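Side-chain contacts in penicillin-binding protein activator LpoA (Escherichia coli, PDB 6DR3), which regulates peptidoglycan synthesis from the outer membrane, being essential for the function of penicillin-binding protein 1A and stimulating its transpeptidase activity: residues A[48-53]-A[80-85]; A[123-128]-A[149-154]. All coordinates share one frame; numbering follows the deposited sequence.

How the contacts relate
The amino-terminal domain of LpoA, built of helices without strands, gives two examples of helix ends meeting within a domain of TPR-like motifs. In both contacts the first turn of one helix meets the last turn of a later one. Contact 1 is a small surface meeting of three residues, its centre about 18 Å from the centre of the chain. Contact 2, its centre about 13 Å from that of the chain, is wholly buried and apolar. Contact 1 comes first in the sequence and joins helices 50-58 and 66-82; contact 2 joins helices 123-132 and 138-153. The centres of the two contacts stand about 26 Å apart and their nearest atoms about 11 Å, so they do not meet.

Contact 1: A[48-53]-A[80-85]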
ATOM      1  N   GLY A  48      15.429   7.140   0.427  1.00 24.49           N
ATOM      2  CA  GLY A  48      16.483   6.438  -0.276  1.00 27.21           C
ATOM      3  C   GLY A  48      17.811   6.403   0.443  1.00 28.38           C
ATOM      4  O   GLY A  48      18.813   6.002  -0.161  1.00 28.19           O
ATOM      5  N   LYS A  49      17.851   6.813   1.710  1.00 25.06           N
ATOM      6  CA  LYS A  49      19.077   6.805   2.505  1.00 28.26           C
ATOM      7  C   LYS A  49      19.161   5.485   3.272  1.00 26.09           C
ATOM      8  O   LYS A  49      19.057   5.422   4.499  1.00 23.34           O
ATOM      9  CB  LYS A  49      19.106   8.004   3.444  1.00 28.56           C
ATOM     10  CG  LYS A  49      19.307   9.341   2.747  1.00 31.08           C
ATOM     11  CD  LYS A  49      18.492  10.441   3.408  1.00 30.07           C
ATOM     12  CE  LYS A  49      19.196  11.785   3.335  1.00 33.73           C
ATOM     13  NZ  LYS A  49      19.632  12.125   1.959  1.00 32.12           N
ATOM     14  N   THR A  50      19.357   4.409   2.506  1.00 22.05           N
ATOM     15  CA  THR A  50      19.270   3.067   3.073  1.00 25.76           C
ATOM     16  C   THR A  50      20.385   2.814   4.081  1.00 25.11           C
ATOM     17  O   THR A  50      20.144   2.232   5.145  1.00 22.41           O
ATOM     18  CB  THR A  50      19.309   2.022   1.957  1.00 30.03           C
ATOM     19  OG1 THR A  50      18.375   2.382   0.932  1.00 35.30           O
ATOM     20  CG2 THR A  50      18.945   0.646   2.499  1.00 29.11           C
ATOM     21  N   GLY A  51      21.609   3.244   3.767  1.00 27.88           N
ATOM     22  CA  GLY A  51      22.715   3.028   4.685  1.00 27.90           C
ATOM     23  C   GLY A  51      22.454   3.619   6.058  1.00 28.08           C
ATOM     24  O   GLY A  51      22.615   2.947   7.080  1.00 27.67           O
ATOM     25  N   GLN A  52      22.045   4.889   6.099  1.00 24.08           N
ATOM     26  CA  GLN A  52      21.785   5.531   7.383  1.00 26.34           C
ATOM     27  C   GLN A  52      20.569   4.929   8.076  1.00 23.29           C
ATOM     28  O   GLN A  52      20.541   4.848   9.310  1.00 24.39           O
ATOM     29  CB  GLN A  52      21.607   7.038   7.195  1.00 31.20           C
ATOM     30  CG  GLN A  52      22.919   7.775   6.956  1.00 41.51           C
ATOM     31  CD  GLN A  52      22.779   9.282   7.051  1.00 44.06           C
ATOM     32  OE1 GLN A  52      21.757   9.849   6.666  1.00 40.03           O
ATOM     33  NE2 GLN A  52      23.810   9.938   7.569  1.00 50.34           N
ATOM     34  N   ALA A  53      19.561   4.498   7.313  1.00 20.48           N
ATOM     35  CA  ALA A  53      18.424   3.812   7.918  1.00 19.79           C
ATOM     36  C   ALA A  53      18.877   2.540   8.625  1.00 23.03           C
ATOM     37  O   ALA A  53      18.499   2.284   9.774  1.00 22.33           O
ATOM     38  CB  ALA A  53      17.373   3.492   6.855  1.00 20.61           C
ATOM     39  N   LYS A  80      14.636  -4.203   4.290  1.00 27.13           N
ATOM     40  CA  LYS A  80      15.023  -5.314   3.425  1.00 32.59           C
ATOM     41  C   LYS A  80      14.525  -5.108   2.000  1.00 32.34           C
ATOM     42  O   LYS A  80      15.206  -5.481   1.037  1.00 29.21           O
ATOM     43  CB  LYS A  80      14.505  -6.632   3.996  1.00 34.25           C
ATOM     44  CG  LYS A  80      15.284  -7.096   5.214  1.00 44.52           C
ATOM     45  CD  LYS A  80      14.992  -8.539   5.570  1.00 55.07           C
ATOM     46  CE  LYS A  80      15.797  -8.970   6.787  1.00 61.74           C
ATOM     47  NZ  LYS A  80      17.266  -8.862   6.553  1.00 66.87           N
ATOM     48  N   LEU A  81      13.338  -4.520   1.840  1.00 29.02           N
ATOM     49  CA  LEU A  81      12.869  -4.189   0.499  1.00 27.86           C
ATOM     50  C   LEU A  81      13.762  -3.135  -0.144  1.00 27.28           C
ATOM     51  O   LEU A  81      14.068  -3.215  -1.340  1.00 38.34           O
ATOM     52  CB  LEU A  81      11.417  -3.711   0.551  1.00 27.53           C
ATOM     53  CG  LEU A  81      10.384  -4.795   0.878  1.00 27.94           C
ATOM     54  CD1 LEU A  81       9.031  -4.175   1.178  1.00 27.73           C
ATOM     55  CD2 LEU A  81      10.267  -5.797  -0.263  1.00 30.87           C
ATOM     56  N   ALA A  82      14.196  -2.142   0.635  1.00 30.66           N
ATOM     57  CA  ALA A  82      15.117  -1.140   0.111  1.00 27.16           C
ATOM     58  C   ALA A  82      16.447  -1.766  -0.290  1.00 28.47           C
ATOM     59  O   ALA A  82      17.079  -1.315  -1.252  1.00 31.16           O
ATOM     60  CB  ALA A  82      15.337  -0.037   1.145  1.00 27.24           C
ATOM     61  N   GLN A  83      16.883  -2.801   0.426  1.00 31.76           N
ATOM     62  CA  GLN A  83      18.109  -3.520   0.096  1.00 36.29           C
ATOM     63  C   GLN A  83      17.906  -4.568  -0.993  1.00 41.01           C
ATOM     64  O   GLN A  83      18.815  -5.371  -1.232  1.00 42.45           O
ATOM     65  CB  GLN A  83      18.676  -4.196   1.347  1.00 32.44           C
ATOM     66  CG  GLN A  83      19.055  -3.239   2.464  1.00 33.96           C
ATOM     67  CD  GLN A  83      19.591  -3.955   3.691  1.00 37.79           C
ATOM     68  OE1 GLN A  83      20.581  -3.530   4.285  1.00 42.43           O
ATOM     69  NE2 GLN A  83      18.937  -5.045   4.078  1.00 37.60           N
ATOM     70  N   LYS A  84      16.745  -4.588  -1.645  1.00 43.17           N
ATOM     71  CA  LYS A  84      16.416  -5.578  -2.668  1.00 50.90           C
ATOM     72  C   LYS A  84      16.430  -7.002  -2.122  1.00 47.02           C
ATOM     73  O   LYS A  84      16.497  -7.965  -2.893  1.00 45.98           O
ATOM     74  CB  LYS A  84      17.360  -5.473  -3.872  1.00 61.79           C
ATOM     75  CG  LYS A  84      16.996  -4.371  -4.853  1.00 68.91           C
ATOM     76  CD  LYS A  84      17.255  -2.986  -4.284  1.00 69.22           C
ATOM     77  CE  LYS A  84      17.010  -1.905  -5.324  1.00 70.13           C
ATOM     78  NZ  LYS A  84      17.868  -2.077  -6.530  1.00 70.68           N
ATOM     79  N   ASP A  85      16.367  -7.162  -0.800  1.00 42.89           N
ATOM     80  CA  ASP A  85      16.283  -8.488  -0.186  1.00 40.55           C
ATOM     81  C   ASP A  85      14.813  -8.901  -0.105  1.00 37.82           C
ATOM     82  O   ASP A  85      14.212  -9.015   0.965  1.00 34.53           O
ATOM     83  CB  ASP A  85      16.949  -8.485   1.183  1.00 42.25           C
ATOM     84  CG  ASP A  85      17.001  -9.865   1.810  1.00 44.70           C
ATOM     85  OD1 ASP A  85      16.551 -10.831   1.159  1.00 46.64           O
ATOM     86  OD2 ASP A  85      17.494  -9.984   2.951  1.00 45.48           O
TER
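A 2.7 Å hydrogen bond from Asp85 N to Lys80 O helps to close the helix end at which Ala82 and Gln83 meet Thr50. With the bond from Lys84 N to Leu81 O and the positive phi of Lys84 (61°), it forms a Schellman motif ending helix 66-82. Thr50, in the first turn of helix 50-58, reaches across with both branches. OG1 and CG2 straddle the CB of Ala82, OG1 coming to 3.9 Å from that methyl, while CG2 also lies 3.9 Å from Gln83 CG. The chi1 of Thr50, -49°, sets CG2 opposite the backbone N and leaves OG1 beside it, so that the fork opens onto the other helix. No hydrogen bond crosses, and Gln83 offers its aliphatic stem as its chain runs on extended.

Asp85 then N-caps the following helix, OD1 taking the N-H of Gly88, and its OD2 forms a long salt bridge with Lys80 NZ. Gly48, with a phi of 89°, ends helix 30-47 in another Schellman motif two residues before Thr50. Two tight interhelical turns thus lie close together, consistent with the short links between successive helices of this TPR-like domain.

Contact 2: A[123-128]-A[149-154]; sequences IDLLRA and WQALSS
An antiparallel helix pair of the TPR-like fold is packed, at the ends away from its connecting loop, by Leu126 and Leu125 from one helix and Ala151 and Leu152 from the other. Helices 123-132 and 138-153 are successive and run nearly antiparallel, which brings the first turns of the former opposite the last turns of the latter. Over the two short segments the axes come within 10.2 Å and run at 156° to each other, far enough apart for side chains to fill the interval.

Leu126 takes the largest share of the contact. Its CG is turned back beside the backbone N (chi1 -65°), which sends both methyls across the gap. CD2 rests on the CB of Ala151 at 3.9 Å, and CD1 meets Leu152 CD2, also at 3.9 Å. Leu152 sets out along the interface rather than straight into it, but the end of its chain bends nearer, so the two leucines overlap at an oblique angle. Leu125 adds a looser touch, CD2 to Ala151 CB at 4.3 Å; the alanine methyl thus touches a branch of each leucine. No hydrogen bond crosses this buried, purely apolar surface.

Polar bonds within segment 149-154 involve two serines. Ser153 OG donates to Trp149 O at 3.0 Å, from above the carbonyl plane, and the Ser153 N-H uses the same oxygen. Ser154 repeats the scheme on Gln150 O, with OG at 2.8 Å, its N and OG reaching that oxygen from opposite faces.

On one flank Leu125 packs against Ile114 and Ser117 of helix 103-117; on the other, Leu152 meets Trp175 and Leu176 of helix 170-185. The pair thus lies between helix 103-117 on the side of helix 123-132 and helix 170-185 on the side of helix 138-153.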
ATOM      1  N   ILE A 123      -3.212 -12.736  -8.369  1.00 30.33           N
ATOM      2  CA  ILE A 123      -4.303 -12.596  -7.411  1.00 35.06           C
ATOM      3  C   ILE A 123      -3.776 -12.063  -6.086  1.00 33.27           C
ATOM      4  O   ILE A 123      -4.486 -11.350  -5.367  1.00 29.71           O
ATOM      5  CB  ILE A 123      -5.041 -13.938  -7.237  1.00 42.15           C
ATOM      6  CG1 ILE A 123      -6.329 -13.727  -6.438  1.00 45.92           C
ATOM      7  CG2 ILE A 123      -4.133 -14.972  -6.568  1.00 43.84           C
ATOM      8  CD1 ILE A 123      -7.265 -14.917  -6.460  1.00 51.17           C
ATOM      9  N   ASP A 124      -2.527 -12.386  -5.748  1.00 37.07           N
ATOM     10  CA  ASP A 124      -1.944 -11.885  -4.508  1.00 38.43           C
ATOM     11  C   ASP A 124      -1.804 -10.369  -4.541  1.00 32.64           C
ATOM     12  O   ASP A 124      -2.113  -9.687  -3.557  1.00 26.76           O
ATOM     13  CB  ASP A 124      -0.585 -12.542  -4.268  1.00 48.40           C
ATOM     14  CG  ASP A 124      -0.650 -14.057  -4.329  1.00 59.67           C
ATOM     15  OD1 ASP A 124      -0.793 -14.605  -5.443  1.00 62.49           O
ATOM     16  OD2 ASP A 124      -0.557 -14.699  -3.262  1.00 63.76           O
ATOM     17  N   LEU A 125      -1.342  -9.822  -5.667  1.00 27.18           N
ATOM     18  CA  LEU A 125      -1.182  -8.374  -5.769  1.00 29.49           C
ATOM     19  C   LEU A 125      -2.528  -7.668  -5.720  1.00 29.61           C
ATOM     20  O   LEU A 125      -2.670  -6.636  -5.054  1.00 24.92           O
ATOM     21  CB  LEU A 125      -0.438  -8.013  -7.056  1.00 27.20           C
ATOM     22  CG  LEU A 125      -0.282  -6.515  -7.335  1.00 26.36           C
ATOM     23  CD1 LEU A 125       0.473  -5.820  -6.207  1.00 27.10           C
ATOM     24  CD2 LEU A 125       0.416  -6.293  -8.664  1.00 27.03           C
ATOM     25  N   LEU A 126      -3.526  -8.205  -6.425  1.00 32.56           N
ATOM     26  CA  LEU A 126      -4.859  -7.612  -6.392  1.00 29.55           C
ATOM     27  C   LEU A 126      -5.399  -7.574  -4.969  1.00 25.79           C
ATOM     28  O   LEU A 126      -5.917  -6.548  -4.516  1.00 23.77           O
ATOM     29  CB  LEU A 126      -5.801  -8.395  -7.310  1.00 31.80           C
ATOM     30  CG  LEU A 126      -5.456  -8.355  -8.803  1.00 26.88           C
ATOM     31  CD1 LEU A 126      -6.343  -9.305  -9.588  1.00 25.07           C
ATOM     32  CD2 LEU A 126      -5.574  -6.942  -9.356  1.00 26.01           C
ATOM     33  N   ARG A 127      -5.272  -8.686  -4.241  1.00 28.29           N
ATOM     34  CA  ARG A 127      -5.758  -8.730  -2.866  1.00 29.15           C
ATOM     35  C   ARG A 127      -5.043  -7.706  -1.993  1.00 24.71           C
ATOM     36  O   ARG A 127      -5.660  -7.088  -1.117  1.00 26.88           O
ATOM     37  CB  ARG A 127      -5.580 -10.135  -2.290  1.00 33.10           C
ATOM     38  CG  ARG A 127      -6.547 -11.173  -2.843  1.00 38.43           C
ATOM     39  CD  ARG A 127      -6.449 -12.473  -2.058  1.00 49.10           C
ATOM     40  NE  ARG A 127      -7.519 -13.415  -2.392  1.00 53.41           N
ATOM     41  CZ  ARG A 127      -7.352 -14.591  -3.000  1.00 51.42           C
ATOM     42  NH1 ARG A 127      -6.147 -15.021  -3.358  1.00 47.67           N
ATOM     43  NH2 ARG A 127      -8.410 -15.354  -3.247  1.00 49.51           N
ATOM     44  N   ALA A 128      -3.742  -7.512  -2.215  1.00 23.25           N
ATOM     45  CA  ALA A 128      -2.992  -6.553  -1.409  1.00 22.35           C
ATOM     46  C   ALA A 128      -3.441  -5.127  -1.703  1.00 23.60           C
ATOM     47  O   ALA A 128      -3.640  -4.324  -0.783  1.00 24.14           O
ATOM     48  CB  ALA A 128      -1.493  -6.712  -1.665  1.00 23.91           C
ATOM     49  N   TRP A 149      -5.974  -1.297 -11.692  1.00 30.01           N
ATOM     50  CA  TRP A 149      -6.435  -1.438 -13.068  1.00 25.03           C
ATOM     51  C   TRP A 149      -5.319  -1.923 -13.985  1.00 21.87           C
ATOM     52  O   TRP A 149      -5.554  -2.773 -14.851  1.00 23.73           O
ATOM     53  CB  TRP A 149      -7.001  -0.121 -13.593  1.00 22.75           C
ATOM     54  CG  TRP A 149      -7.505  -0.294 -14.983  1.00 23.88           C
ATOM     55  CD1 TRP A 149      -7.018   0.286 -16.118  1.00 24.12           C
ATOM     56  CD2 TRP A 149      -8.573  -1.152 -15.397  1.00 25.20           C
ATOM     57  NE1 TRP A 149      -7.731  -0.146 -17.212  1.00 21.87           N
ATOM     58  CE2 TRP A 149      -8.692  -1.029 -16.794  1.00 23.95           C
ATOM     59  CE3 TRP A 149      -9.450  -2.005 -14.717  1.00 23.90           C
ATOM     60  CZ2 TRP A 149      -9.650  -1.727 -17.523  1.00 27.51           C
ATOM     61  CZ3 TRP A 149     -10.401  -2.694 -15.444  1.00 26.49           C
ATOM     62  CH2 TRP A 149     -10.495  -2.551 -16.832  1.00 28.03           C
ATOM     63  N   GLN A 150      -4.102  -1.398 -13.825  1.00 22.86           N
ATOM     64  CA  GLN A 150      -3.008  -1.861 -14.673  1.00 24.28           C
ATOM     65  C   GLN A 150      -2.794  -3.359 -14.511  1.00 26.84           C
ATOM     66  O   GLN A 150      -2.567  -4.071 -15.497  1.00 28.04           O
ATOM     67  CB  GLN A 150      -1.715  -1.105 -14.367  1.00 22.86           C
ATOM     68  CG  GLN A 150      -0.514  -1.665 -15.141  1.00 28.12           C
ATOM     69  CD  GLN A 150       0.724  -0.795 -15.062  1.00 34.93           C
ATOM     70  OE1 GLN A 150       1.786  -1.246 -14.630  1.00 38.79           O
ATOM     71  NE2 GLN A 150       0.603   0.451 -15.500  1.00 37.43           N
ATOM     72  N   ALA A 151      -2.862  -3.859 -13.274  1.00 25.99           N
ATOM     73  CA  ALA A 151      -2.706  -5.291 -13.050  1.00 24.75           C
ATOM     74  C   ALA A 151      -3.805  -6.077 -13.751  1.00 23.42           C
ATOM     75  O   ALA A 151      -3.546  -7.132 -14.342  1.00 25.29           O
ATOM     76  CB  ALA A 151      -2.703  -5.591 -11.550  1.00 24.10           C
ATOM     77  N   LEU A 152      -5.038  -5.574 -13.703  1.00 20.72           N
ATOM     78  CA  LEU A 152      -6.148  -6.254 -14.364  1.00 19.84           C
ATOM     79  C   LEU A 152      -5.985  -6.232 -15.880  1.00 24.07           C
ATOM     80  O   LEU A 152      -6.114  -7.268 -16.543  1.00 26.28           O
ATOM     81  CB  LEU A 152      -7.468  -5.606 -13.952  1.00 26.13           C
ATOM     82  CG  LEU A 152      -7.831  -5.798 -12.479  1.00 27.55           C
ATOM     83  CD1 LEU A 152      -8.877  -4.783 -12.045  1.00 25.79           C
ATOM     84  CD2 LEU A 152      -8.328  -7.218 -12.239  1.00 25.79           C
ATOM     85  N   SER A 153      -5.696  -5.059 -16.449  1.00 25.83           N
ATOM     86  CA  SER A 153      -5.610  -4.927 -17.898  1.00 26.08           C
ATOM     87  C   SER A 153      -4.335  -5.529 -18.474  1.00 26.44           C
ATOM     88  O   SER A 153      -4.245  -5.687 -19.697  1.00 26.54           O
ATOM     89  CB  SER A 153      -5.709  -3.454 -18.298  1.00 31.56           C
ATOM     90  OG  SER A 153      -4.693  -2.684 -17.681  1.00 31.66           O
ATOM     91  N   SER A 154      -3.354  -5.857 -17.635  1.00 24.32           N
ATOM     92  CA  SER A 154      -2.152  -6.540 -18.095  1.00 31.22           C
ATOM     93  C   SER A 154      -2.354  -8.039 -18.256  1.00 32.75           C
ATOM     94  O   SER A 154      -1.488  -8.703 -18.835  1.00 32.39           O
ATOM     95  CB  SER A 154      -0.998  -6.286 -17.123  1.00 32.58           C
ATOM     96  OG  SER A 154      -0.518  -4.957 -17.237  1.00 36.34           O
TER